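PDB 3BWX: Alpha/beta hydrolase from Novosphingobium aromaticivorans, which probably acts as a hydrolase of unspecified substrate and binds calcium in the crystal. Local coordinates for residues 144-148 and 198-203; 234-240 and 262-267; 62-66 and 77-83. The protein carries 1 engineered substitution. One frame throughout, in Å; residues are numbered along the deposited sequence.

Interaction 1: 144-148 and 198-203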
ATOM      1  N   GLY A 144       9.699 -11.878  10.118  1.00 25.46           N
ATOM      2  CA  GLY A 144       9.970 -11.706  11.545  1.00 24.18           C
ATOM      3  C   GLY A 144       8.999 -10.873  12.363  1.00 25.57           C
ATOM      4  O   GLY A 144       8.902 -11.068  13.579  1.00 27.41           O
ATOM      5  N   TYR A 145       8.291  -9.930  11.751  1.00 22.02           N
ATOM      6  CA  TYR A 145       7.459  -9.018  12.545  1.00 20.36           C
ATOM      7  C   TYR A 145       5.948  -9.240  12.401  1.00 19.18           C
ATOM      8  O   TYR A 145       5.177  -8.906  13.289  1.00 19.04           O
ATOM      9  CB  TYR A 145       7.824  -7.553  12.251  1.00 23.32           C
ATOM     10  CG  TYR A 145       7.182  -6.949  11.015  1.00 25.59           C
ATOM     11  CD1 TYR A 145       5.854  -6.474  11.036  1.00 24.17           C
ATOM     12  CD2 TYR A 145       7.901  -6.821   9.842  1.00 28.06           C
ATOM     13  CE1 TYR A 145       5.264  -5.919   9.899  1.00 29.06           C
ATOM     14  CE2 TYR A 145       7.320  -6.258   8.698  1.00 37.03           C
ATOM     15  CZ  TYR A 145       6.007  -5.807   8.739  1.00 35.42           C
ATOM     16  OH  TYR A 145       5.456  -5.253   7.611  1.00 38.73           O
ATOM     17  N   VAL A 146       5.527  -9.787  11.275  1.00 17.13           N
ATOM     18  CA  VAL A 146       4.103  -9.956  11.055  1.00 17.07           C
ATOM     19  C   VAL A 146       3.523 -10.930  12.057  1.00 16.79           C
ATOM     20  O   VAL A 146       4.083 -11.995  12.281  1.00 17.14           O
ATOM     21  CB  VAL A 146       3.823 -10.398   9.602  1.00 17.77           C
ATOM     22  CG1 VAL A 146       2.381 -10.816   9.416  1.00 13.97           C
ATOM     23  CG2 VAL A 146       4.126  -9.247   8.664  1.00 17.63           C
ATOM     24  N   GLY A 147       2.407 -10.536  12.666  1.00 16.80           N
ATOM     25  CA  GLY A 147       1.692 -11.357  13.612  1.00 22.62           C
ATOM     26  C   GLY A 147       2.400 -11.570  14.959  1.00 25.13           C
ATOM     27  O   GLY A 147       1.916 -12.369  15.775  1.00 26.38           O
ATOM     28  N   GLN A 148       3.539 -10.895  15.196  1.00 26.48           N
ATOM     29  CA  GLN A 148       4.332 -11.105  16.432  1.00 27.49           C
ATOM     30  C   GLN A 148       3.573 -10.631  17.662  1.00 27.55           C
ATOM     31  O   GLN A 148       3.740 -11.160  18.766  1.00 27.09           O
ATOM     32  CB  GLN A 148       5.712 -10.468  16.350  1.00 27.69           C
ATOM     33  CG  GLN A 148       6.735 -11.396  15.688  1.00 33.60           C
ATOM     34  N   TYR A 198      -4.709  -5.457  12.247  1.00  8.45           N
ATOM     35  CA  TYR A 198      -4.933  -6.505  11.261  1.00  8.23           C
ATOM     36  C   TYR A 198      -5.144  -7.812  11.997  1.00 10.14           C
ATOM     37  O   TYR A 198      -4.759  -7.933  13.166  1.00 10.00           O
ATOM     38  CB  TYR A 198      -3.798  -6.612  10.197  1.00  6.19           C
ATOM     39  CG  TYR A 198      -2.439  -6.946  10.724  1.00  7.56           C
ATOM     40  CD1 TYR A 198      -2.055  -8.273  10.905  1.00 12.98           C
ATOM     41  CD2 TYR A 198      -1.507  -5.969  11.000  1.00 11.22           C
ATOM     42  CE1 TYR A 198      -0.784  -8.581  11.400  1.00 13.75           C
ATOM     43  CE2 TYR A 198      -0.265  -6.286  11.496  1.00 13.04           C
ATOM     44  CZ  TYR A 198       0.101  -7.589  11.685  1.00 12.30           C
ATOM     45  OH  TYR A 198       1.353  -7.944  12.159  1.00 14.64           O
ATOM     46  N   ASP A 199      -5.741  -8.782  11.309  1.00  7.96           N
ATOM     47  CA  ASP A 199      -5.879 -10.150  11.847  1.00  4.94           C
ATOM     48  C   ASP A 199      -4.498 -10.850  12.030  1.00  4.59           C
ATOM     49  O   ASP A 199      -3.783 -11.065  11.055  1.00  8.35           O
ATOM     50  CB  ASP A 199      -6.709 -10.969  10.837  1.00  7.61           C
ATOM     51  CG  ASP A 199      -7.131 -12.344  11.357  1.00  9.30           C
ATOM     52  OD1 ASP A 199      -6.669 -12.760  12.436  1.00  7.97           O
ATOM     53  OD2 ASP A 199      -7.965 -12.953  10.663  1.00 10.78           O
HETATM   54  N   MSE A 200      -4.123 -11.177  13.267  0.50  8.00           N
HETATM   55  CA  MSE A 200      -2.889 -11.874  13.519  0.50  9.08           C
HETATM   56  C   MSE A 200      -2.722 -13.137  12.674  0.50  6.40           C
HETATM   57  O   MSE A 200      -1.590 -13.462  12.279  0.50  6.66           O
HETATM   58  CB  MSE A 200      -2.746 -12.218  15.011  0.50 11.90           C
HETATM   59  CG  MSE A 200      -2.481 -11.018  15.903  0.50 13.51           C
HETATM   60 SE   MSE A 200      -0.934  -9.878  15.470  0.37 23.60          SE
HETATM   61  CE  MSE A 200      -1.889  -8.276  14.838  0.50 11.75           C
ATOM     62  N   LYS A 201      -3.833 -13.794  12.328  1.00 10.08           N
ATOM     63  CA  LYS A 201      -3.789 -15.011  11.540  1.00  7.52           C
ATOM     64  C   LYS A 201      -3.212 -14.835  10.135  1.00  8.38           C
ATOM     65  O   LYS A 201      -2.917 -15.856   9.499  1.00  9.06           O
ATOM     66  CB  LYS A 201      -5.148 -15.682  11.474  1.00  9.92           C
ATOM     67  CG  LYS A 201      -5.562 -16.177  12.843  1.00 12.39           C
ATOM     68  CD  LYS A 201      -6.818 -17.022  12.829  1.00 22.37           C
ATOM     69  CE  LYS A 201      -7.059 -17.575  14.213  1.00 24.00           C
ATOM     70  NZ  LYS A 201      -8.417 -18.140  14.354  1.00 38.02           N
ATOM     71  N   ILE A 202      -3.065 -13.584   9.667  1.00  9.28           N
ATOM     72  CA  ILE A 202      -2.317 -13.289   8.476  1.00 10.20           C
ATOM     73  C   ILE A 202      -0.904 -13.856   8.533  1.00  9.32           C
ATOM     74  O   ILE A 202      -0.352 -14.166   7.507  1.00  9.02           O
ATOM     75  CB  ILE A 202      -2.333 -11.747   8.169  1.00 11.18           C
ATOM     76  CG1 ILE A 202      -3.731 -11.300   7.722  1.00 10.65           C
ATOM     77  CG2 ILE A 202      -1.266 -11.352   7.163  1.00 16.40           C
ATOM     78  CD1 ILE A 202      -3.988  -9.761   7.836  1.00 16.23           C
ATOM     79  N   ALA A 203      -0.351 -14.007   9.725  1.00  9.64           N
ATOM     80  CA  ALA A 203       1.002 -14.558   9.881  1.00  9.57           C
ATOM     81  C   ALA A 203       1.117 -16.062   9.613  1.00 10.53           C
ATOM     82  O   ALA A 203       2.208 -16.598   9.511  1.00  9.44           O
ATOM     83  CB  ALA A 203       1.509 -14.250  11.311  1.00  9.21           C
TER

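Interaction 2: 234-240 and 262-267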
ATOM      1  N   ARG A 234      11.347   5.456  -4.460  1.00  6.11           N
ATOM      2  CA  ARG A 234      12.241   4.572  -3.735  1.00  8.47           C
ATOM      3  C   ARG A 234      12.771   5.315  -2.507  1.00  8.04           C
ATOM      4  O   ARG A 234      13.241   6.459  -2.633  1.00 10.11           O
ATOM      5  CB  ARG A 234      13.443   4.147  -4.618  1.00  8.91           C
ATOM      6  CG  ARG A 234      14.357   3.219  -3.890  1.00  9.29           C
ATOM      7  CD  ARG A 234      15.587   2.827  -4.648  1.00 10.89           C
ATOM      8  NE  ARG A 234      16.332   2.018  -3.697  1.00 11.99           N
ATOM      9  CZ  ARG A 234      17.360   2.402  -2.940  1.00  8.47           C
ATOM     10  NH1 ARG A 234      17.977   3.576  -3.121  1.00 10.84           N
ATOM     11  NH2 ARG A 234      17.837   1.577  -2.033  1.00  9.60           N
ATOM     12  N   GLY A 235      12.769   4.657  -1.346  1.00  9.03           N
ATOM     13  CA  GLY A 235      13.520   5.156  -0.223  1.00  8.59           C
ATOM     14  C   GLY A 235      15.014   4.943  -0.428  1.00  6.80           C
ATOM     15  O   GLY A 235      15.408   3.822  -0.732  1.00  7.99           O
ATOM     16  N   GLU A 236      15.825   5.989  -0.214  1.00  9.44           N
ATOM     17  CA  GLU A 236      17.263   5.911  -0.438  1.00  9.80           C
ATOM     18  C   GLU A 236      17.899   4.683   0.226  1.00  8.83           C
ATOM     19  O   GLU A 236      18.807   4.054  -0.344  1.00  8.59           O
ATOM     20  CB  GLU A 236      17.909   7.159   0.110  1.00 10.05           C
ATOM     21  CG  GLU A 236      19.420   7.220  -0.148  1.00 12.49           C
ATOM     22  CD  GLU A 236      19.976   8.583   0.178  1.00 16.13           C
ATOM     23  OE1 GLU A 236      19.737   9.032   1.318  1.00 11.08           O
ATOM     24  OE2 GLU A 236      20.636   9.169  -0.701  1.00 21.53           O
ATOM     25  N   THR A 237      17.413   4.331   1.415  1.00 10.12           N
ATOM     26  CA  THR A 237      17.976   3.239   2.196  1.00 10.78           C
ATOM     27  C   THR A 237      17.129   1.963   2.204  1.00  9.07           C
ATOM     28  O   THR A 237      17.328   1.067   3.026  1.00 11.31           O
ATOM     29  CB  THR A 237      18.274   3.675   3.649  1.00 13.41           C
ATOM     30  OG1 THR A 237      17.062   3.782   4.390  1.00 11.64           O
ATOM     31  CG2 THR A 237      18.989   5.016   3.671  1.00 11.49           C
ATOM     32  N   SER A 238      16.197   1.855   1.255  1.00  9.94           N
ATOM     33  CA  SER A 238      15.259   0.754   1.245  1.00  9.96           C
ATOM     34  C   SER A 238      15.943  -0.589   1.240  1.00 12.10           C
ATOM     35  O   SER A 238      16.844  -0.797   0.416  1.00 11.40           O
ATOM     36  CB  SER A 238      14.410   0.831   0.004  1.00  9.92           C
ATOM     37  OG  SER A 238      13.541  -0.288  -0.046  1.00 10.09           O
ATOM     38  N   ASP A 239      15.501  -1.451   2.165  1.00 11.78           N
ATOM     39  CA  ASP A 239      15.908  -2.866   2.215  1.00 12.84           C
ATOM     40  C   ASP A 239      15.014  -3.794   1.366  1.00 12.30           C
ATOM     41  O   ASP A 239      15.118  -5.028   1.485  1.00 14.99           O
ATOM     42  CB  ASP A 239      16.058  -3.368   3.662  1.00 14.08           C
ATOM     43  CG  ASP A 239      14.740  -3.493   4.420  1.00 19.35           C
ATOM     44  OD1 ASP A 239      13.623  -3.195   3.895  1.00 19.97           O
ATOM     45  OD2 ASP A 239      14.828  -3.965   5.579  1.00 25.13           O
ATOM     46  N   ILE A 240      14.154  -3.225   0.529  1.00  9.68           N
ATOM     47  CA  ILE A 240      13.162  -3.984  -0.256  1.00 12.65           C
ATOM     48  C   ILE A 240      13.436  -3.740  -1.728  1.00 13.09           C
ATOM     49  O   ILE A 240      13.463  -4.652  -2.526  1.00 14.67           O
ATOM     50  CB  ILE A 240      11.712  -3.629   0.140  1.00 12.90           C
ATOM     51  CG1 ILE A 240      11.342  -4.313   1.462  1.00 15.20           C
ATOM     52  CG2 ILE A 240      10.681  -4.012  -1.001  1.00 10.48           C
ATOM     53  CD1 ILE A 240      10.817  -5.772   1.317  1.00 14.42           C
ATOM     54  N   ARG A 262      17.328   9.739   2.821  1.00 10.63           N
ATOM     55  CA  ARG A 262      17.395   9.379   4.244  1.00 13.58           C
ATOM     56  C   ARG A 262      16.185   8.598   4.771  1.00 12.82           C
ATOM     57  O   ARG A 262      15.919   8.608   5.971  1.00 17.85           O
ATOM     58  CB  ARG A 262      17.613  10.627   5.112  1.00 17.11           C
ATOM     59  CG  ARG A 262      18.829  11.405   4.649  1.00 20.98           C
ATOM     60  CD  ARG A 262      19.615  12.153   5.724  1.00 18.88           C
ATOM     61  NE  ARG A 262      19.282  11.919   7.135  1.00 22.38           N
ATOM     62  CZ  ARG A 262      20.030  11.202   7.983  1.00 26.98           C
ATOM     63  NH1 ARG A 262      21.154  10.628   7.591  1.00 29.61           N
ATOM     64  NH2 ARG A 262      19.660  11.070   9.246  1.00 29.74           N
ATOM     65  N   ILE A 263      15.449   7.933   3.895  1.00 11.49           N
ATOM     66  CA  ILE A 263      14.394   7.082   4.365  1.00 14.05           C
ATOM     67  C   ILE A 263      14.444   5.766   3.614  1.00 11.41           C
ATOM     68  O   ILE A 263      14.962   5.681   2.504  1.00 10.74           O
ATOM     69  CB  ILE A 263      12.972   7.724   4.287  1.00 13.96           C
ATOM     70  CG1 ILE A 263      12.499   7.894   2.866  1.00 13.77           C
ATOM     71  CG2 ILE A 263      12.842   9.066   5.038  1.00 15.36           C
ATOM     72  CD1 ILE A 263      11.063   8.455   2.796  1.00 19.51           C
ATOM     73  N   GLY A 264      13.864   4.752   4.241  1.00  9.22           N
ATOM     74  CA  GLY A 264      13.944   3.396   3.742  1.00 11.21           C
ATOM     75  C   GLY A 264      12.608   2.939   3.219  1.00  9.42           C
ATOM     76  O   GLY A 264      11.881   3.725   2.582  1.00  7.84           O
ATOM     77  N   HIS A 265      12.309   1.665   3.472  1.00 10.51           N
ATOM     78  CA  HIS A 265      11.064   1.061   3.031  1.00  9.62           C
ATOM     79  C   HIS A 265       9.937   1.385   3.994  1.00 11.88           C
ATOM     80  O   HIS A 265       9.959   0.918   5.112  1.00 12.99           O
ATOM     81  CB  HIS A 265      11.194  -0.460   2.914  1.00 10.12           C
ATOM     82  CG  HIS A 265       9.957  -1.110   2.387  1.00  9.95           C
ATOM     83  ND1 HIS A 265       9.615  -1.097   1.042  1.00 11.55           N
ATOM     84  CD2 HIS A 265       8.965  -1.777   3.024  1.00 19.40           C
ATOM     85  CE1 HIS A 265       8.484  -1.772   0.887  1.00 16.86           C
ATOM     86  NE2 HIS A 265       8.063  -2.183   2.076  1.00 14.16           N
ATOM     87  N   ALA A 266       8.908   2.143   3.610  1.00  9.58           N
ATOM     88  CA  ALA A 266       8.683   2.871   2.350  1.00  9.88           C
ATOM     89  C   ALA A 266       8.433   4.378   2.642  1.00 10.44           C
ATOM     90  O   ALA A 266       8.022   4.765   3.751  1.00 10.28           O
ATOM     91  CB  ALA A 266       7.484   2.274   1.626  1.00 10.77           C
ATOM     92  N   PRO A 267       8.627   5.244   1.619  1.00  8.94           N
ATOM     93  CA  PRO A 267       8.111   6.610   1.701  1.00  9.45           C
ATOM     94  C   PRO A 267       6.651   6.611   2.161  1.00  7.05           C
ATOM     95  O   PRO A 267       5.871   5.723   1.809  1.00  8.75           O
ATOM     96  CB  PRO A 267       8.250   7.130   0.276  1.00  8.69           C
ATOM     97  CG  PRO A 267       9.455   6.363  -0.245  1.00 10.39           C
ATOM     98  CD  PRO A 267       9.251   4.999   0.307  1.00 11.72           C
TER
HETATM   99  O   HOH W   1      17.050   5.757   6.353  1.00 13.70           O
HETATM  100  O   HOH W   2      14.267  -0.083   4.648  1.00 12.10           O

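Interaction 3: 62-66 and 77-83. With EDO (1,2-ethanediol), chain R.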
ATOM      1  N   GLU A  62      -9.178  -1.539   1.839  1.00  8.49           N
ATOM      2  CA  GLU A  62      -8.448  -2.342   2.811  1.00  6.99           C
ATOM      3  C   GLU A  62      -8.700  -3.828   2.495  1.00  7.59           C
ATOM      4  O   GLU A  62      -9.852  -4.232   2.316  1.00  7.99           O
ATOM      5  CB  GLU A  62      -8.988  -2.039   4.223  1.00 10.88           C
ATOM      6  CG  GLU A  62      -9.068  -0.551   4.462  1.00 14.48           C
ATOM      7  CD  GLU A  62      -9.395  -0.183   5.858  1.00 11.22           C
ATOM      8  OE1 GLU A  62     -10.448  -0.608   6.427  1.00  9.36           O
ATOM      9  OE2 GLU A  62      -8.570   0.571   6.387  1.00 12.35           O
HETATM   10  N   MSE A  63      -7.621  -4.609   2.416  1.00  8.68           N
HETATM   11  CA  MSE A  63      -7.785  -6.007   2.100  1.00  7.18           C
HETATM   12  C   MSE A  63      -8.433  -6.768   3.260  1.00  7.37           C
HETATM   13  O   MSE A  63      -8.469  -6.285   4.430  1.00  8.28           O
HETATM   14  CB  MSE A  63      -6.438  -6.607   1.733  1.00 10.71           C
HETATM   15  CG  MSE A  63      -5.889  -5.996   0.472  1.00  8.52           C
HETATM   16 SE   MSE A  63      -6.988  -6.008  -1.181  0.75 10.37          SE
HETATM   17  CE  MSE A  63      -8.092  -4.393  -0.869  1.00 10.41           C
ATOM     18  N   ARG A  64      -8.959  -7.951   2.963  1.00  7.24           N
ATOM     19  CA  ARG A  64      -9.528  -8.790   4.010  1.00  8.69           C
ATOM     20  C   ARG A  64      -8.470  -8.912   5.099  1.00  7.42           C
ATOM     21  O   ARG A  64      -7.260  -9.059   4.815  1.00  6.96           O
ATOM     22  CB  ARG A  64      -9.900 -10.188   3.494  1.00  9.52           C
ATOM     23  CG  ARG A  64      -8.761 -10.949   2.820  1.00  8.40           C
ATOM     24  CD  ARG A  64      -9.122 -12.345   2.339  1.00  8.21           C
ATOM     25  NE  ARG A  64     -10.103 -12.258   1.281  1.00  8.81           N
ATOM     26  CZ  ARG A  64     -11.015 -13.164   0.993  1.00 11.74           C
ATOM     27  NH1 ARG A  64     -11.154 -14.241   1.716  1.00  5.73           N
ATOM     28  NH2 ARG A  64     -11.840 -12.941  -0.024  1.00  9.85           N
ATOM     29  N   GLY A  65      -8.924  -8.825   6.340  1.00  7.09           N
ATOM     30  CA  GLY A  65      -8.067  -8.965   7.513  1.00  8.15           C
ATOM     31  C   GLY A  65      -7.356  -7.701   7.944  1.00  7.00           C
ATOM     32  O   GLY A  65      -6.546  -7.749   8.878  1.00  9.45           O
ATOM     33  N   ARG A  66      -7.588  -6.589   7.249  1.00  8.63           N
ATOM     34  CA  ARG A  66      -6.938  -5.327   7.613  1.00  7.71           C
ATOM     35  C   ARG A  66      -7.978  -4.263   7.874  1.00  9.19           C
ATOM     36  O   ARG A  66      -8.985  -4.162   7.175  1.00 10.38           O
ATOM     37  CB  ARG A  66      -6.009  -4.799   6.511  1.00  9.91           C
ATOM     38  CG  ARG A  66      -4.735  -5.607   6.304  1.00  8.80           C
ATOM     39  CD  ARG A  66      -4.928  -6.886   5.522  1.00 10.81           C
ATOM     40  NE  ARG A  66      -3.640  -7.443   5.132  1.00  8.56           N
ATOM     41  CZ  ARG A  66      -3.477  -8.683   4.704  1.00  9.50           C
ATOM     42  NH1 ARG A  66      -4.491  -9.507   4.573  1.00  9.00           N
ATOM     43  NH2 ARG A  66      -2.263  -9.081   4.411  1.00  8.10           N
ATOM     44  N   THR A  77      -7.037 -17.999   2.911  1.00 10.22           N
ATOM     45  CA  THR A  77      -7.370 -16.998   1.903  1.00  8.03           C
ATOM     46  C   THR A  77      -6.595 -15.672   1.965  1.00  7.88           C
ATOM     47  O   THR A  77      -6.792 -14.803   1.113  1.00  7.85           O
ATOM     48  CB  THR A  77      -8.895 -16.651   1.943  1.00  5.69           C
ATOM     49  OG1 THR A  77      -9.220 -15.998   3.186  1.00  9.30           O
ATOM     50  CG2 THR A  77      -9.699 -17.871   1.717  1.00 16.30           C
ATOM     51  N   TYR A  78      -5.737 -15.561   2.977  1.00  7.80           N
ATOM     52  CA  TYR A  78      -4.830 -14.397   3.135  1.00  8.36           C
ATOM     53  C   TYR A  78      -3.618 -14.610   2.220  1.00  9.28           C
ATOM     54  O   TYR A  78      -2.567 -15.056   2.657  1.00  9.38           O
ATOM     55  CB  TYR A  78      -4.424 -14.268   4.603  1.00  8.28           C
ATOM     56  CG  TYR A  78      -5.508 -13.817   5.527  1.00  5.36           C
ATOM     57  CD1 TYR A  78      -6.387 -12.774   5.173  1.00  6.70           C
ATOM     58  CD2 TYR A  78      -5.645 -14.355   6.814  1.00  7.56           C
ATOM     59  CE1 TYR A  78      -7.405 -12.300   6.096  1.00  7.37           C
ATOM     60  CE2 TYR A  78      -6.622 -13.878   7.691  1.00  7.63           C
ATOM     61  CZ  TYR A  78      -7.513 -12.884   7.328  1.00  9.31           C
ATOM     62  OH  TYR A  78      -8.462 -12.402   8.202  1.00  7.61           O
ATOM     63  N   GLN A  79      -3.810 -14.380   0.925  1.00 10.30           N
ATOM     64  CA  GLN A  79      -2.722 -14.547  -0.036  1.00 10.96           C
ATOM     65  C   GLN A  79      -2.940 -13.608  -1.217  1.00  9.80           C
ATOM     66  O   GLN A  79      -4.105 -13.208  -1.486  1.00  8.95           O
ATOM     67  CB  GLN A  79      -2.665 -16.017  -0.455  1.00 12.36           C
ATOM     68  CG  GLN A  79      -3.946 -16.541  -1.102  1.00 15.66           C
ATOM     69  CD  GLN A  79      -3.825 -17.957  -1.554  1.00 23.65           C
ATOM     70  OE1 GLN A  79      -2.723 -18.512  -1.652  1.00 38.22           O
ATOM     71  NE2 GLN A  79      -4.970 -18.583  -1.811  1.00 37.17           N
ATOM     72  N   PRO A  80      -1.835 -13.223  -1.878  1.00  9.02           N
ATOM     73  CA  PRO A  80      -1.925 -12.225  -2.948  1.00  9.52           C
ATOM     74  C   PRO A  80      -2.912 -12.436  -4.046  1.00  8.28           C
ATOM     75  O   PRO A  80      -3.565 -11.466  -4.454  1.00  9.84           O
ATOM     76  CB  PRO A  80      -0.498 -12.150  -3.485  1.00 10.17           C
ATOM     77  CG  PRO A  80       0.332 -12.464  -2.305  1.00 14.08           C
ATOM     78  CD  PRO A  80      -0.422 -13.551  -1.605  1.00 11.17           C
HETATM   79  N   MSE A  81      -3.062 -13.657  -4.541  1.00  8.23           N
HETATM   80  CA  MSE A  81      -4.074 -13.851  -5.608  1.00 11.29           C
HETATM   81  C   MSE A  81      -5.517 -13.663  -5.175  1.00 10.30           C
HETATM   82  O   MSE A  81      -6.375 -13.336  -5.983  1.00 10.90           O
HETATM   83  CB  MSE A  81      -3.855 -15.182  -6.333  1.00 11.06           C
HETATM   84  CG  MSE A  81      -2.454 -15.299  -6.932  1.00 11.49           C
HETATM   85 SE   MSE A  81      -1.879 -13.843  -8.087  0.75 22.94          SE
HETATM   86  CE  MSE A  81      -3.120 -14.122  -9.418  1.00 19.47           C
ATOM     87  N   GLN A  82      -5.783 -13.882  -3.892  1.00  8.65           N
ATOM     88  CA  GLN A  82      -7.073 -13.601  -3.323  1.00  6.96           C
ATOM     89  C   GLN A  82      -7.312 -12.094  -3.218  1.00  7.62           C
ATOM     90  O   GLN A  82      -8.365 -11.622  -3.606  1.00  9.30           O
ATOM     91  CB  GLN A  82      -7.282 -14.287  -1.985  1.00  9.70           C
ATOM     92  CG  GLN A  82      -8.695 -14.131  -1.473  1.00  9.17           C
ATOM     93  CD  GLN A  82      -9.694 -14.806  -2.357  1.00  7.91           C
ATOM     94  OE1 GLN A  82      -9.632 -16.017  -2.549  1.00 11.63           O
ATOM     95  NE2 GLN A  82     -10.611 -14.067  -2.895  1.00  8.79           N
ATOM     96  N   TYR A  83      -6.304 -11.346  -2.755  1.00  9.71           N
ATOM     97  CA  TYR A  83      -6.453  -9.902  -2.738  1.00  7.80           C
ATOM     98  C   TYR A  83      -6.682  -9.365  -4.146  1.00  9.34           C
ATOM     99  O   TYR A  83      -7.485  -8.448  -4.320  1.00  8.71           O
ATOM    100  CB  TYR A  83      -5.256  -9.241  -2.126  1.00  7.99           C
ATOM    101  CG  TYR A  83      -4.805  -9.868  -0.833  1.00  6.63           C
ATOM    102  CD1 TYR A  83      -5.718 -10.301   0.107  1.00  8.36           C
ATOM    103  CD2 TYR A  83      -3.421  -9.916  -0.474  1.00  6.48           C
ATOM    104  CE1 TYR A  83      -5.294 -10.870   1.303  1.00  6.59           C
ATOM    105  CE2 TYR A  83      -2.994 -10.508   0.715  1.00  5.90           C
ATOM    106  CZ  TYR A  83      -3.938 -10.983   1.601  1.00  5.97           C
ATOM    107  OH  TYR A  83      -3.522 -11.580   2.768  1.00  7.90           O
TER
HETATM  108  C1  EDO R 301     -10.622   2.580   8.511  1.00 29.00           C
HETATM  109  O1  EDO R 301     -10.923   2.604   9.907  1.00 44.76           O
HETATM  110  C2  EDO R 301      -9.143   2.367   8.392  1.00 21.41           C
HETATM  111  O2  EDO R 301      -8.911   1.091   8.941  1.00 35.83           O
HETATM  112  O   HOH W   3      -0.991 -11.875   3.415  1.00  9.41           O

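Interaction 1: 144-148 and 198-203
A type II beta turn from Tyr145 to Gln148, formed where helix 136-145 runs out, meets a short 3-10 segment within the insertion between core strands 122-128 and 230-235. The turn is closed by Gln148 N donating to Tyr145 O at 3.2 Å. Gly147 occupies its third position with phi of 70°, and its amide points outward to donate to Tyr198 OH: N and OH are 2.8 Å apart at an almost straight 177°, with the nitrogen near the plane of the ring. The phenol thus receives a backbone NH from the turn.

Next to this bond the backbones come very close, with Gly147 CA and Met200 CA 4.6 Å apart. Gly147 CA lies 3.7 Å from Ala203 CB and 3.5 Å from SE of Met200, a selenomethionine, in the conformer given here. A beta carbon at Gly147 would sit only 2.3 Å from Ala203 CB, so the approach depends on glycine for steric reasons as well as for its backbone angle. Val146 completes the apolar patch: its CG1 touches Ala203 CB at 4.0 Å and Ile202 CG2 at 4.3 Å.

At the start of the 3-10 segment an Asx turn forms: Lys201 N donates to Asp199 OD1 at 3.0 Å, while Asp199 OD2 hydrogen-bonds Tyr78. Ala203 leads towards the calcium site at Pro205 and Ala208. An insertion at this point in the chain, carrying its own small three-stranded sheet, is consistent with the cap (lid) region of the alpha/beta hydrolase fold.

Interaction 2: 234-240 and 262-267
Two hydrogen bonds join these loops. Thr237 N donates to Ile263 O at 3.0 Å and 174°, and Arg262 N donates to Glu236 OE1 at 2.9 Å and 161°. Water 2 adds a bridge, accepting from Asp239 N at 3.1 Å and from His265 N at 2.9 Å. Both direct bonds involve residues of the type I turn from Gly235 to Ser238, closed by Ser238 N to Gly235 O at 2.9 Å.

Glycines permit the close fit. Gly235 CA approaches Gly264 O at 3.5 Å in a CA-H...O contact, and an ideally placed beta carbon on Gly235 would clash with that oxygen. Further along, Ile240 CG1 stands 3.6 Å from the centroid of the His265 ring, 10° off its normal, a CH-pi contact over the face. His265 ND1 is hydrogen-bonded to Asp129, and the ring touches the probable nucleophile elbow around Ser105, consistent with a Ser-His-Asp catalytic triad.

Pro267 CG packs 3.9 Å from Gly235 N. The loops leave the C-terminal ends of neighbouring parallel strands 230-235 and 255-260, whose pairing continues through Arg234 and Glu236 to Leu260, with helix 243-250 packed against Arg234.

Interaction 3: 62-66 and 77-83
In this alpha/beta hydrolase fold, the loop leaving core strand 58-61 makes a type II turn from Met63 to Arg66, closed by Arg66 N to Met63 O at 3.0 Å, and packs on the start of helix 80-94. The turn belongs to an R-G-x-G-x-S sequence common in this family.

Thr77 comes first; its OG1 lies 3.0 Å from Arg64 NH1 and is hydrogen-bonded to Asp74. Tyr78, centre of an inverse gamma turn, lays its ring along the loop: CE1 is 3.8 Å from Arg64 CG, and OH is 3.5 Å from Gly65 CA. An ideal beta carbon on Gly65, whose phi is 85°, would lie 2.6 Å from Tyr78 CE1, so a side chain there would clash with the ring as placed. Tyr78 OH is hydrogen-bonded to Asp199 OD2.

Gln79 takes the N-cap position, and its O accepts from Tyr83 N at 3.1 Å as the helix begins. One turn on, Gln82 sets its CG over one face of the Arg64 guanidinium. Arg64 NH2 and Gln82 NE2, 3.3 Å apart, are both donors and do not bond; Gln82 NE2 hydrogen-bonds Gln85 instead, and the arginine forms salt bridges to Asp14 and Asp86.

Tyr83 closes the contact. Met63 CB lies over its ring face, and SE of Met63, a selenomethionine, 3.8 Å from Tyr83 CB, makes an oblique Met-aromatic contact 5.4 Å from the centroid. Arg66 NH1 donates both to Arg64 O at 2.8 Å and to Tyr83 OH at 2.9 Å, and water 3 sits 2.6 Å from Tyr83 OH and 3.2 Å from Arg66 NH2.

Along the chain the contacts follow one another without overlap: interaction 3, then interaction 1, then interaction 2. Interactions 2 and 3 belong to loops of the eight-stranded sheet, on opposite sides of the chain's centre, with their own centres 24 Å apart; interaction 1 lies in the insertion between strands 122-128 and 230-235. Interactions 1 and 3 touch, their centres 13 Å apart: Asp199 OD2 meets Tyr78 OH at 2.6 Å and Asp199 N meets Gly65 O at 2.8 Å. These links tie the probable cap to the core loop after strand 58-61, while interaction 2, about 7 Å from interaction 1 at the nearest atoms, holds the loop with the presumed catalytic histidine.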